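Side-chain contact in 2,3-dihydroxybenzoate-AMP ligase (Bacillus subtilis, PDB 1MDB), which belongs to the ANL superfamily of AMP-binding enzymes and holds adenosine monophosphate and 2,3-dihydroxy-benzoic acid in adjoining pockets: residues Q327-F330 with L336-Y339. Residues are numbered along the deposited sequence; the frame is centred on the assembly and turned at random.
Sequences QQVF and LVNY. With AMP (adenosine monophosphate), chain D; DBH (2,3-dihydroxy-benzoic acid), chain E.
Phe330 and Asn338 face each other as the hydrogen-bonded pair of a beta hairpin, strands 325-331 and 337-339, in the large mixed sheet of this AMP-binding enzyme. Their side chains run side by side in the same direction, ring and amide planes 32° apart, with ND2 of Asn338 3.3 Å from CD2 of Phe330. The backbone bond from Phe330 N to Asn338 O measures 2.9 Å. Coming back the other way, Phe330 O is gripped twice by one residue: Asn338 N and Asn338 ND2 approach it from opposite faces of the carbonyl plane. With CG beside its own backbone N (chi1 -55°), the asparagine amide lies next to the Phe330 ring, and the ND2 bond restrains its rotation.

On its other flank the phenylalanine ring meets adenosine monophosphate obliquely, CD1 lying 3.3 Å from C5 of the adenine, while C3' of the ribose sits at the ring edge. Ile423 and Val425 of strand 423-428 also touch this ring.

The opposite sheet face carries Val329, Val337 and Tyr339. Val329 and Tyr339 form the non-hydrogen-bonded pair, their side chains alongside and pointing the same way, and CG1 of Val329 comes within 3.8 Å of CE2 of the tyrosine. The amide of Gln327, at the end of an extended side chain, meets the same ring obliquely near CD2, planes 46° apart; its OE1 is taken by Gln304, and the tyrosine OH by Ser214. The two valines line the 2,3-dihydroxy-benzoic acid pocket, with Val329 CG1 3.6 Å from C9 and Val337 CG2 near O6. Val329 also serves the nucleotide: its carbonyl O accepts a 2.7 Å hydrogen bond from N6 of the adenine.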
loop_
_atom_site.group_PDB
_atom_site.type_symbol
_atom_site.label_atom_id
_atom_site.label_comp_id
_atom_site.label_asym_id
_atom_site.label_seq_id
_atom_site.Cartn_x
_atom_site.Cartn_y
_atom_site.Cartn_z
ATOM N N GLN A 327 -3.584 -6.774 13.608
ATOM C CA GLN A 327 -2.441 -7.323 12.903
ATOM C C GLN A 327 -1.691 -6.146 12.312
ATOM O O GLN A 327 -2.224 -5.421 11.468
ATOM C CB GLN A 327 -2.843 -8.278 11.774
ATOM C CG GLN A 327 -1.602 -8.931 11.115
ATOM C CD GLN A 327 -1.932 -9.841 9.942
ATOM O OE1 GLN A 327 -2.601 -9.431 8.990
ATOM N NE2 GLN A 327 -1.451 -11.081 9.999
ATOM N N GLN A 328 -0.466 -5.929 12.775
ATOM C CA GLN A 328 0.326 -4.838 12.245
ATOM C C GLN A 328 0.985 -5.354 10.987
ATOM O O GLN A 328 1.447 -6.489 10.936
ATOM C CB GLN A 328 1.366 -4.369 13.260
ATOM C CG GLN A 328 0.737 -3.692 14.473
ATOM C CD GLN A 328 1.669 -2.715 15.153
ATOM O OE1 GLN A 328 1.676 -2.601 16.376
ATOM N NE2 GLN A 328 2.454 -1.994 14.363
ATOM N N VAL A 329 1.009 -4.517 9.959
ATOM C CA VAL A 329 1.582 -4.918 8.700
ATOM C C VAL A 329 2.605 -3.899 8.227
ATOM O O VAL A 329 2.282 -2.735 8.009
ATOM C CB VAL A 329 0.474 -5.063 7.642
ATOM C CG1 VAL A 329 1.033 -5.717 6.390
ATOM C CG2 VAL A 329 -0.677 -5.875 8.216
ATOM N N PHE A 330 3.844 -4.345 8.075
ATOM C CA PHE A 330 4.915 -3.466 7.631
ATOM C C PHE A 330 5.451 -4.022 6.329
ATOM O O PHE A 330 6.239 -4.960 6.320
ATOM C CB PHE A 330 6.005 -3.383 8.711
ATOM C CG PHE A 330 7.296 -2.751 8.245
ATOM C CD1 PHE A 330 7.294 -1.681 7.347
ATOM C CD2 PHE A 330 8.516 -3.217 8.726
ATOM C CE1 PHE A 330 8.496 -1.087 6.934
ATOM C CE2 PHE A 330 9.725 -2.633 8.325
ATOM C CZ PHE A 330 9.717 -1.568 7.429
ATOM N N LEU A 336 9.590 -7.030 0.517
ATOM C CA LEU A 336 9.364 -7.428 1.896
ATOM C C LEU A 336 8.076 -6.999 2.584
ATOM O O LEU A 336 7.709 -5.824 2.578
ATOM C CB LEU A 336 10.544 -6.977 2.763
ATOM C CG LEU A 336 10.468 -7.422 4.228
ATOM C CD1 LEU A 336 10.511 -8.944 4.290
ATOM C CD2 LEU A 336 11.627 -6.833 5.025
ATOM N N VAL A 337 7.406 -7.969 3.203
ATOM C CA VAL A 337 6.187 -7.710 3.952
ATOM C C VAL A 337 6.291 -8.435 5.293
ATOM O O VAL A 337 6.588 -9.632 5.340
ATOM C CB VAL A 337 4.933 -8.205 3.213
ATOM C CG1 VAL A 337 3.704 -8.007 4.102
ATOM C CG2 VAL A 337 4.757 -7.440 1.907
ATOM N N ASN A 338 6.053 -7.698 6.373
ATOM C CA ASN A 338 6.122 -8.237 7.728
ATOM C C ASN A 338 4.762 -8.187 8.416
ATOM O O ASN A 338 4.030 -7.196 8.291
ATOM C CB ASN A 338 7.115 -7.424 8.566
ATOM C CG ASN A 338 8.484 -7.352 7.939
ATOM O OD1 ASN A 338 9.247 -8.319 7.970
ATOM N ND2 ASN A 338 8.804 -6.200 7.350
ATOM N N TYR A 339 4.433 -9.236 9.166
ATOM C CA TYR A 339 3.154 -9.277 9.880
ATOM C C TYR A 339 3.305 -9.790 11.305
ATOM O O TYR A 339 4.158 -10.630 11.580
ATOM C CB TYR A 339 2.150 -10.242 9.225
ATOM C CG TYR A 339 1.796 -10.059 7.766
ATOM C CD1 TYR A 339 2.602 -10.588 6.761
ATOM C CD2 TYR A 339 0.596 -9.440 7.391
ATOM C CE1 TYR A 339 2.217 -10.518 5.419
ATOM C CE2 TYR A 339 0.207 -9.363 6.053
ATOM C CZ TYR A 339 1.018 -9.905 5.077
ATOM O OH TYR A 339 0.630 -9.849 3.759
HETATM P P AMP D . 4.642 1.342 0.218
HETATM O O1P AMP D . 5.310 0.720 -0.980
HETATM O O2P AMP D . 3.812 2.543 -0.091
HETATM O O3P AMP D . 3.883 0.328 1.034
HETATM O "O5'" AMP D . 5.813 1.987 1.190
HETATM C "C5'" AMP D . 6.666 1.166 2.039
HETATM C "C4'" AMP D . 7.277 2.034 3.146
HETATM O "O4'" AMP D . 6.182 2.458 3.934
HETATM C "C3'" AMP D . 8.162 1.314 4.121
HETATM O "O3'" AMP D . 9.503 1.206 3.648
HETATM C "C2'" AMP D . 8.012 2.153 5.383
HETATM O "O2'" AMP D . 8.932 3.266 5.393
HETATM C "C1'" AMP D . 6.564 2.565 5.297
HETATM N N9 AMP D . 5.701 1.507 6.292
HETATM C C8 AMP D . 4.770 0.637 5.838
HETATM N N7 AMP D . 4.215 -0.052 6.832
HETATM C C5 AMP D . 4.819 0.407 7.913
HETATM C C6 AMP D . 4.565 -0.000 9.219
HETATM N N6 AMP D . 3.649 -0.918 9.526
HETATM N N1 AMP D . 5.313 0.613 10.195
HETATM C C2 AMP D . 6.254 1.562 9.924
HETATM N N3 AMP D . 6.490 1.954 8.664
HETATM C C4 AMP D . 5.774 1.384 7.631
HETATM C C21 DBH E . 3.311 0.084 2.044
HETATM O O9 DBH E . 3.291 1.200 2.784
HETATM C C18 DBH E . 2.776 -1.215 2.524
HETATM C C15 DBH E . 2.141 -1.294 3.799
HETATM C C12 DBH E . 1.645 -2.525 4.278
HETATM C C3 DBH E . 2.909 -2.394 1.723
HETATM O O3 DBH E . 3.521 -2.383 0.454
HETATM C C6 DBH E . 2.414 -3.621 2.207
HETATM C C9 DBH E . 1.787 -3.696 3.475
HETATM O O6 DBH E . 2.545 -4.759 1.445
#